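Local coordinates for endo-b-1,4-glucanase (Nasutitermes takasagoensis, PDB 1KS8), which probably cleaves internal beta-1,4-glucosidic linkages of cellulose and related beta-glucans, as a family 9 glycoside hydrolase with an (alpha/alpha)6 catalytic domain, at residues R33-D43 with P130-K141; G115-H124 with S198-Y206. All blocks are in the same frame, centred on the assembly; numbering follows the deposited sequence.

Contact 1 of 2, residues R33-D43 with P130-K141; sequences RKDSALNDQGD and PEDMTMARPAYK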
# COMPACT_ATOMS: atom_id res chain seq x y z
N ARG A 33 -6.09 -10.02 17.39
CA ARG A 33 -6.08 -8.56 17.37
C ARG A 33 -7.37 -8.10 18.06
O ARG A 33 -8.42 -8.71 17.89
CB ARG A 33 -6.06 -8.03 15.93
CG ARG A 33 -4.68 -7.96 15.28
CD ARG A 33 -3.73 -7.04 16.05
NE ARG A 33 -4.45 -5.89 16.60
CZ ARG A 33 -4.95 -4.89 15.89
NH1 ARG A 33 -4.81 -4.87 14.57
NH2 ARG A 33 -5.64 -3.93 16.50
N LYS A 34 -7.27 -7.02 18.84
CA LYS A 34 -8.42 -6.50 19.57
C LYS A 34 -8.70 -5.04 19.27
O LYS A 34 -7.88 -4.35 18.67
CB LYS A 34 -8.17 -6.65 21.08
CG LYS A 34 -7.75 -8.04 21.52
CD LYS A 34 -8.84 -9.07 21.24
CE LYS A 34 -8.36 -10.46 21.60
NZ LYS A 34 -9.38 -11.51 21.30
N ASP A 35 -9.87 -4.57 19.69
CA ASP A 35 -10.25 -3.17 19.48
C ASP A 35 -9.17 -2.28 20.09
O ASP A 35 -8.67 -2.55 21.18
CB ASP A 35 -11.59 -2.87 20.17
CG ASP A 35 -12.75 -3.65 19.58
OD1 ASP A 35 -12.59 -4.26 18.50
OD2 ASP A 35 -13.83 -3.63 20.20
N SER A 36 -8.82 -1.20 19.39
CA SER A 36 -7.79 -0.30 19.88
C SER A 36 -7.88 1.06 19.22
O SER A 36 -8.59 1.23 18.22
CB SER A 36 -6.40 -0.89 19.61
OG SER A 36 -6.11 -0.90 18.22
N ALA A 37 -7.15 2.02 19.78
CA ALA A 37 -7.11 3.39 19.25
C ALA A 37 -8.53 3.91 19.06
O ALA A 37 -8.83 4.57 18.06
CB ALA A 37 -6.35 3.42 17.93
N LEU A 38 -9.39 3.64 20.04
CA LEU A 38 -10.79 4.05 19.97
C LEU A 38 -11.02 5.53 20.28
O LEU A 38 -12.15 6.01 20.18
CB LEU A 38 -11.62 3.19 20.92
CG LEU A 38 -11.55 1.68 20.65
CD1 LEU A 38 -12.40 0.93 21.68
CD2 LEU A 38 -12.03 1.38 19.24
N ASN A 39 -9.97 6.24 20.66
CA ASN A 39 -10.08 7.66 20.98
C ASN A 39 -9.44 8.55 19.91
O ASN A 39 -9.32 9.76 20.09
CB ASN A 39 -9.42 7.95 22.33
CG ASN A 39 -10.23 7.41 23.49
OD1 ASN A 39 -9.68 6.77 24.40
ND2 ASN A 39 -11.53 7.66 23.49
N ASP A 40 -9.03 7.95 18.79
CA ASP A 40 -8.42 8.72 17.71
C ASP A 40 -9.41 9.78 17.25
O ASP A 40 -10.54 9.47 16.87
CB ASP A 40 -8.03 7.81 16.55
CG ASP A 40 -6.76 7.01 16.84
OD1 ASP A 40 -6.29 7.04 17.99
OD2 ASP A 40 -6.24 6.36 15.91
N GLN A 41 -8.99 11.04 17.28
CA GLN A 41 -9.89 12.13 16.91
C GLN A 41 -9.18 13.38 16.41
O GLN A 41 -8.00 13.60 16.69
CB GLN A 41 -10.76 12.48 18.12
CG GLN A 41 -9.96 13.04 19.29
CD GLN A 41 -10.74 12.99 20.59
OE1 GLN A 41 -10.84 11.93 21.23
NE2 GLN A 41 -11.32 14.12 20.98
N GLY A 42 -9.93 14.20 15.68
CA GLY A 42 -9.39 15.43 15.13
C GLY A 42 -9.32 16.56 16.15
O GLY A 42 -9.65 16.38 17.32
N ASP A 43 -8.89 17.73 15.69
CA ASP A 43 -8.73 18.88 16.56
C ASP A 43 -10.03 19.39 17.19
O ASP A 43 -10.00 20.03 18.24
CB ASP A 43 -8.02 20.00 15.81
CG ASP A 43 -6.59 19.62 15.41
OD1 ASP A 43 -5.94 20.38 14.67
OD2 ASP A 43 -6.12 18.55 15.85
N PRO A 130 -1.69 -2.73 20.85
CA PRO A 130 -2.29 -1.41 20.60
C PRO A 130 -3.38 -1.00 21.59
O PRO A 130 -3.51 0.18 21.92
CB PRO A 130 -2.79 -1.52 19.16
CG PRO A 130 -3.06 -2.98 18.98
CD PRO A 130 -1.92 -3.65 19.72
N GLU A 131 -4.16 -1.97 22.06
CA GLU A 131 -5.22 -1.68 23.02
C GLU A 131 -4.66 -1.23 24.37
O GLU A 131 -5.41 -0.73 25.21
CB GLU A 131 -6.12 -2.91 23.22
CG GLU A 131 -5.40 -4.16 23.72
CD GLU A 131 -4.97 -5.09 22.60
OE1 GLU A 131 -4.59 -4.60 21.51
OE2 GLU A 131 -5.00 -6.32 22.82
N ASP A 132 -3.36 -1.39 24.56
CA ASP A 132 -2.72 -0.99 25.82
C ASP A 132 -2.07 0.39 25.77
O ASP A 132 -1.49 0.84 26.76
CB ASP A 132 -1.66 -2.02 26.24
CG ASP A 132 -2.27 -3.35 26.66
OD1 ASP A 132 -3.49 -3.42 26.91
OD2 ASP A 132 -1.50 -4.34 26.75
N MET A 133 -2.15 1.07 24.63
CA MET A 133 -1.56 2.40 24.51
C MET A 133 -2.22 3.38 25.47
O MET A 133 -3.44 3.35 25.64
CB MET A 133 -1.71 2.94 23.08
CG MET A 133 -0.91 2.21 22.02
SD MET A 133 -0.92 3.08 20.44
CE MET A 133 -2.54 2.63 19.82
N THR A 134 -1.42 4.23 26.08
CA THR A 134 -1.94 5.23 27.01
C THR A 134 -1.39 6.62 26.69
O THR A 134 -1.75 7.60 27.34
CB THR A 134 -1.57 4.90 28.47
OG1 THR A 134 -0.15 4.95 28.64
CG2 THR A 134 -2.08 3.51 28.84
N MET A 135 -0.51 6.70 25.69
CA MET A 135 0.07 7.99 25.32
C MET A 135 -0.86 8.79 24.43
O MET A 135 -1.73 8.23 23.75
CB MET A 135 1.41 7.79 24.60
CG MET A 135 1.32 7.45 23.12
SD MET A 135 0.59 5.84 22.74
CE MET A 135 2.00 4.77 23.02
N ALA A 136 -0.68 10.11 24.43
CA ALA A 136 -1.50 10.98 23.61
C ALA A 136 -1.24 10.65 22.14
O ALA A 136 -0.12 10.33 21.76
CB ALA A 136 -1.17 12.44 23.89
N ARG A 137 -2.30 10.72 21.34
CA ARG A 137 -2.20 10.46 19.91
C ARG A 137 -2.69 11.68 19.15
O ARG A 137 -3.86 11.78 18.79
CB ARG A 137 -3.01 9.21 19.54
CG ARG A 137 -2.29 7.92 19.93
CD ARG A 137 -3.18 6.69 19.82
NE ARG A 137 -3.63 6.39 18.46
CZ ARG A 137 -2.86 5.89 17.50
NH1 ARG A 137 -1.58 5.61 17.72
NH2 ARG A 137 -3.39 5.62 16.31
N PRO A 138 -1.78 12.63 18.90
CA PRO A 138 -2.13 13.85 18.17
C PRO A 138 -2.56 13.53 16.75
O PRO A 138 -2.12 12.54 16.16
CB PRO A 138 -0.84 14.67 18.20
CG PRO A 138 -0.12 14.15 19.41
CD PRO A 138 -0.38 12.68 19.35
N ALA A 139 -3.42 14.38 16.20
CA ALA A 139 -3.88 14.23 14.83
C ALA A 139 -3.38 15.46 14.09
O ALA A 139 -3.51 16.58 14.57
CB ALA A 139 -5.40 14.16 14.79
N TYR A 140 -2.79 15.23 12.92
CA TYR A 140 -2.25 16.32 12.11
C TYR A 140 -2.99 16.42 10.79
O TYR A 140 -3.36 15.40 10.20
CB TYR A 140 -0.76 16.08 11.85
CG TYR A 140 0.07 15.87 13.10
CD1 TYR A 140 0.10 16.82 14.12
CD2 TYR A 140 0.86 14.73 13.25
CE1 TYR A 140 0.89 16.64 15.26
CE2 TYR A 140 1.66 14.54 14.38
CZ TYR A 140 1.67 15.50 15.37
OH TYR A 140 2.46 15.31 16.49
N LYS A 141 -3.20 17.64 10.32
CA LYS A 141 -3.94 17.84 9.08
C LYS A 141 -3.28 18.81 8.11
O LYS A 141 -2.36 19.55 8.47
CB LYS A 141 -5.33 18.39 9.41
CG LYS A 141 -5.30 19.80 10.00
CD LYS A 141 -6.70 20.31 10.33
CE LYS A 141 -6.68 21.78 10.70
NZ LYS A 141 -5.80 22.06 11.87
O HOH W 1 -4.47 -6.17 19.35
O HOH W 2 -5.58 2.00 22.15
O HOH W 3 -6.50 11.31 18.83
O HOH W 4 -6.03 14.22 18.62
O HOH W 5 -4.74 16.48 17.85
O HOH W 6 -3.55 19.27 14.30
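Arg137 meets Asp40 side-on with two nitrogens, the main direct polar link between 33-43 and 130-141. NE of Arg137 donates to OD1 of Asp40 at 2.8 Å and its NH2 to OD2 of that carboxylate at 3.0 Å, both nearly straight, and the guanidinium and carboxylate planes of this salt bridge lie only 20° apart. The bend of the arginine chain at chi3 (64°) turns its edge to the acid, while CE of Met133 lies over one face. NH1 donates to the carbonyl of Phe58, and OD2 of Asp40 also pairs with Lys60. A methionine in place of Arg137 would probably cost Asp40 both of these hydrogen bonds, with the Lys60 salt bridge remaining, and the Phe58 carbonyl this donor.

Elsewhere water does most of the pairing, and no backbone hydrogen bond joins the segments directly. One molecule accepts from NE of Arg33 and the N of Lys34 and donates to OE1 of Glu131; NH1 of Arg33 is taken up by the carbonyls of Ala18 and Arg20. Another joins the N of Ala37 to the O of Pro130, and a third accepts from the N of Gln41 and probably donates to the O of Arg137. At the far end a water bridges OD1 of Asp43 and the O of Ala139, beside a salt bridge in which NZ of Lys141 makes a weak hydrogen bond of 3.3 Å to the same OD1 of Asp43.

The loop between helix 5-18 and strand 60-61 thus lies along edge strand 139-142 without extending the sheet of this (alpha/alpha)6 domain.

Contact 2 of 2, residues G115-H124 with S198-Y206; sequences GQVGQGDADH and SITDARNFY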
# COMPACT_ATOMS: atom_id res chain seq x y z
N GLY A 115 -3.99 13.89 7.90
CA GLY A 115 -3.03 12.96 7.32
C GLY A 115 -2.26 12.10 8.29
O GLY A 115 -1.42 11.30 7.88
N GLN A 116 -2.53 12.24 9.58
CA GLN A 116 -1.82 11.43 10.56
C GLN A 116 -2.49 11.41 11.92
O GLN A 116 -3.05 12.42 12.35
CB GLN A 116 -0.39 11.95 10.73
CG GLN A 116 0.57 10.96 11.39
CD GLN A 116 2.00 11.48 11.42
OE1 GLN A 116 2.53 11.93 10.40
NE2 GLN A 116 2.64 11.40 12.58
N VAL A 117 -2.46 10.25 12.56
CA VAL A 117 -2.96 10.11 13.93
C VAL A 117 -1.85 9.34 14.63
O VAL A 117 -1.48 8.24 14.21
CB VAL A 117 -4.28 9.33 14.03
CG1 VAL A 117 -4.68 9.22 15.51
CG2 VAL A 117 -5.37 10.04 13.25
N GLY A 118 -1.32 9.94 15.69
CA GLY A 118 -0.23 9.35 16.43
C GLY A 118 1.04 10.09 16.05
O GLY A 118 1.21 10.46 14.88
N GLN A 119 1.92 10.33 17.01
CA GLN A 119 3.18 11.00 16.73
C GLN A 119 4.25 9.93 16.63
O GLN A 119 4.25 8.98 17.41
CB GLN A 119 3.56 11.97 17.86
CG GLN A 119 4.85 12.71 17.55
CD GLN A 119 5.62 13.13 18.79
OE1 GLN A 119 5.84 12.32 19.70
NE2 GLN A 119 6.04 14.39 18.83
N GLY A 120 5.16 10.07 15.68
CA GLY A 120 6.20 9.08 15.51
C GLY A 120 6.95 8.71 16.78
O GLY A 120 7.05 7.53 17.13
N ASP A 121 7.47 9.70 17.49
CA ASP A 121 8.23 9.40 18.70
C ASP A 121 7.44 8.79 19.84
O ASP A 121 7.86 7.78 20.42
CB ASP A 121 8.96 10.65 19.19
CG ASP A 121 10.08 11.07 18.26
OD1 ASP A 121 10.39 10.31 17.32
OD2 ASP A 121 10.64 12.17 18.46
N ALA A 122 6.30 9.38 20.18
CA ALA A 122 5.49 8.86 21.28
C ALA A 122 5.02 7.45 20.98
O ALA A 122 4.99 6.59 21.86
CB ALA A 122 4.30 9.77 21.52
N ASP A 123 4.65 7.21 19.73
CA ASP A 123 4.17 5.89 19.33
C ASP A 123 5.30 4.85 19.36
O ASP A 123 5.16 3.79 19.96
CB ASP A 123 3.59 5.94 17.92
CG ASP A 123 2.89 4.66 17.53
OD1 ASP A 123 1.71 4.50 17.90
OD2 ASP A 123 3.52 3.80 16.88
N HIS A 124 6.41 5.17 18.72
CA HIS A 124 7.53 4.24 18.65
C HIS A 124 8.26 3.96 19.96
O HIS A 124 8.97 2.96 20.07
CB HIS A 124 8.50 4.71 17.56
CG HIS A 124 7.89 4.76 16.20
ND1 HIS A 124 8.54 5.27 15.10
CD2 HIS A 124 6.67 4.36 15.76
CE1 HIS A 124 7.75 5.18 14.04
NE2 HIS A 124 6.61 4.63 14.41
N SER A 198 3.90 20.47 5.80
CA SER A 198 2.76 20.90 6.62
C SER A 198 2.69 20.00 7.86
O SER A 198 2.69 20.48 8.99
CB SER A 198 1.47 20.81 5.81
OG SER A 198 1.51 21.71 4.72
N ILE A 199 2.60 18.69 7.63
CA ILE A 199 2.58 17.73 8.73
C ILE A 199 4.06 17.38 8.87
O ILE A 199 4.54 16.38 8.34
CB ILE A 199 1.75 16.48 8.36
CG1 ILE A 199 0.30 16.89 8.11
CG2 ILE A 199 1.83 15.45 9.49
CD1 ILE A 199 -0.63 15.75 7.74
N THR A 200 4.78 18.24 9.58
CA THR A 200 6.22 18.07 9.73
C THR A 200 6.68 16.80 10.43
O THR A 200 7.81 16.36 10.21
CB THR A 200 6.86 19.28 10.43
OG1 THR A 200 6.27 19.46 11.73
CG2 THR A 200 6.65 20.55 9.60
N ASP A 201 5.84 16.19 11.25
CA ASP A 201 6.25 14.97 11.92
C ASP A 201 6.55 13.89 10.89
O ASP A 201 7.43 13.05 11.08
CB ASP A 201 5.17 14.47 12.88
CG ASP A 201 5.68 13.37 13.80
OD1 ASP A 201 5.13 12.25 13.76
OD2 ASP A 201 6.62 13.64 14.56
N ALA A 202 5.82 13.92 9.78
CA ALA A 202 5.98 12.93 8.72
C ALA A 202 7.25 13.06 7.89
O ALA A 202 7.64 12.13 7.19
CB ALA A 202 4.76 12.97 7.79
N ARG A 203 7.91 14.21 7.99
CA ARG A 203 9.12 14.46 7.21
C ARG A 203 10.23 13.44 7.43
O ARG A 203 11.04 13.19 6.54
CB ARG A 203 9.63 15.87 7.51
CG ARG A 203 10.76 16.34 6.62
CD ARG A 203 10.67 17.84 6.40
NE ARG A 203 10.60 18.56 7.67
CZ ARG A 203 10.22 19.83 7.78
NH1 ARG A 203 9.88 20.53 6.71
NH2 ARG A 203 10.19 20.41 8.98
N ASN A 204 10.26 12.82 8.61
CA ASN A 204 11.30 11.85 8.90
C ASN A 204 10.83 10.40 8.85
O ASN A 204 11.56 9.50 9.27
CB ASN A 204 11.91 12.15 10.26
CG ASN A 204 12.55 13.53 10.30
OD1 ASN A 204 13.50 13.80 9.57
ND2 ASN A 204 12.02 14.41 11.14
N PHE A 205 9.64 10.18 8.32
CA PHE A 205 9.08 8.83 8.22
C PHE A 205 8.59 8.54 6.80
O PHE A 205 8.90 7.49 6.24
CB PHE A 205 7.95 8.67 9.23
CG PHE A 205 8.39 8.86 10.66
CD1 PHE A 205 9.17 7.90 11.29
CD2 PHE A 205 8.06 10.02 11.35
CE1 PHE A 205 9.62 8.09 12.60
CE2 PHE A 205 8.50 10.23 12.65
CZ PHE A 205 9.29 9.26 13.28
N TYR A 206 7.82 9.47 6.24
CA TYR A 206 7.29 9.34 4.89
C TYR A 206 7.35 10.71 4.21
O TYR A 206 6.33 11.30 3.86
CB TYR A 206 5.85 8.82 4.94
CG TYR A 206 5.78 7.34 5.24
CD1 TYR A 206 6.06 6.40 4.26
CD2 TYR A 206 5.49 6.89 6.53
CE1 TYR A 206 6.06 5.03 4.54
CE2 TYR A 206 5.49 5.53 6.83
CZ TYR A 206 5.77 4.61 5.83
OH TYR A 206 5.75 3.26 6.12
O HOH W 7 6.50 15.85 16.11
O HOH W 8 8.00 12.24 16.29
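A single carboxylate oxygen, OD1 of Asp201, receives both direct hydrogen bonds between 115-124 and 198-206. NE2 of Gln116 reaches the anti lone pair of Asp201 OD1 at 2.9 Å, and the N of Gly120 the syn lone pair of the same atom, also at 2.9 Å and almost straight (173°). With CG anti to its own backbone N (chi1 -168°), Asp201 carries the carboxylate across to the start of helix 120-124. NE2 of Gln116 has a second acceptor, the O of Gly118 at 2.9 Å, in the carbonyl plane. These two bonds fix the rotation of the amide and leave OE1 against the methyls of Ala202 and Ile199. OD2 of Asp201 takes protons from two waters, which in turn accept from NE2 of Gln119, the N-cap residue, and the N of Asp121.

Two glycines permit the close approach. CD1 of Ile199 lies 3.7 Å from CA of Gly115, and the Phe205 ring sits against CA of Gly120; neither position has room for a CB. Farther along, His124 points its ring edge toward the face of Phe205 in an offset T-shaped pair, centroids 5.4 Å apart, while its NE2 bonds OD2 of Asp57. The His124 side chain lies about 8 Å from that of Glu412, a predicted active-site residue, and about 3 Å from a bound sulfate.

Gly115 and Gln116 form a classic beta bulge opposite Tyr140. The contact joins strand 113-117, the middle strand of the three-stranded antiparallel sheet, and helix 120-124 to the loop between helices 195-198 and 212-226.

Contacts 1 and 2 lie with centres about 13 Å apart on the same side of the chain's centre and share the small antiparallel sheet of this largely helical enzyme. Along the chain their segments alternate: 33-43, 115-124, 130-141, then 198-206. Strands 113-117 and 139-142 are sheet neighbours, and probable backbone hydrogen bonds from the N of Gly118 to the O of Pro138 and from the N of Gly115 to the O of Tyr140 join the contacts directly. Tyr140 also packs on Ile199, and Asp40 on Val117. Loops far apart in sequence, 33-43 and 198-206, thus pack on neighbouring strands of one sheet, with contact 2 reaching toward the predicted active-site residue Glu412 and contact 1 lying away from it.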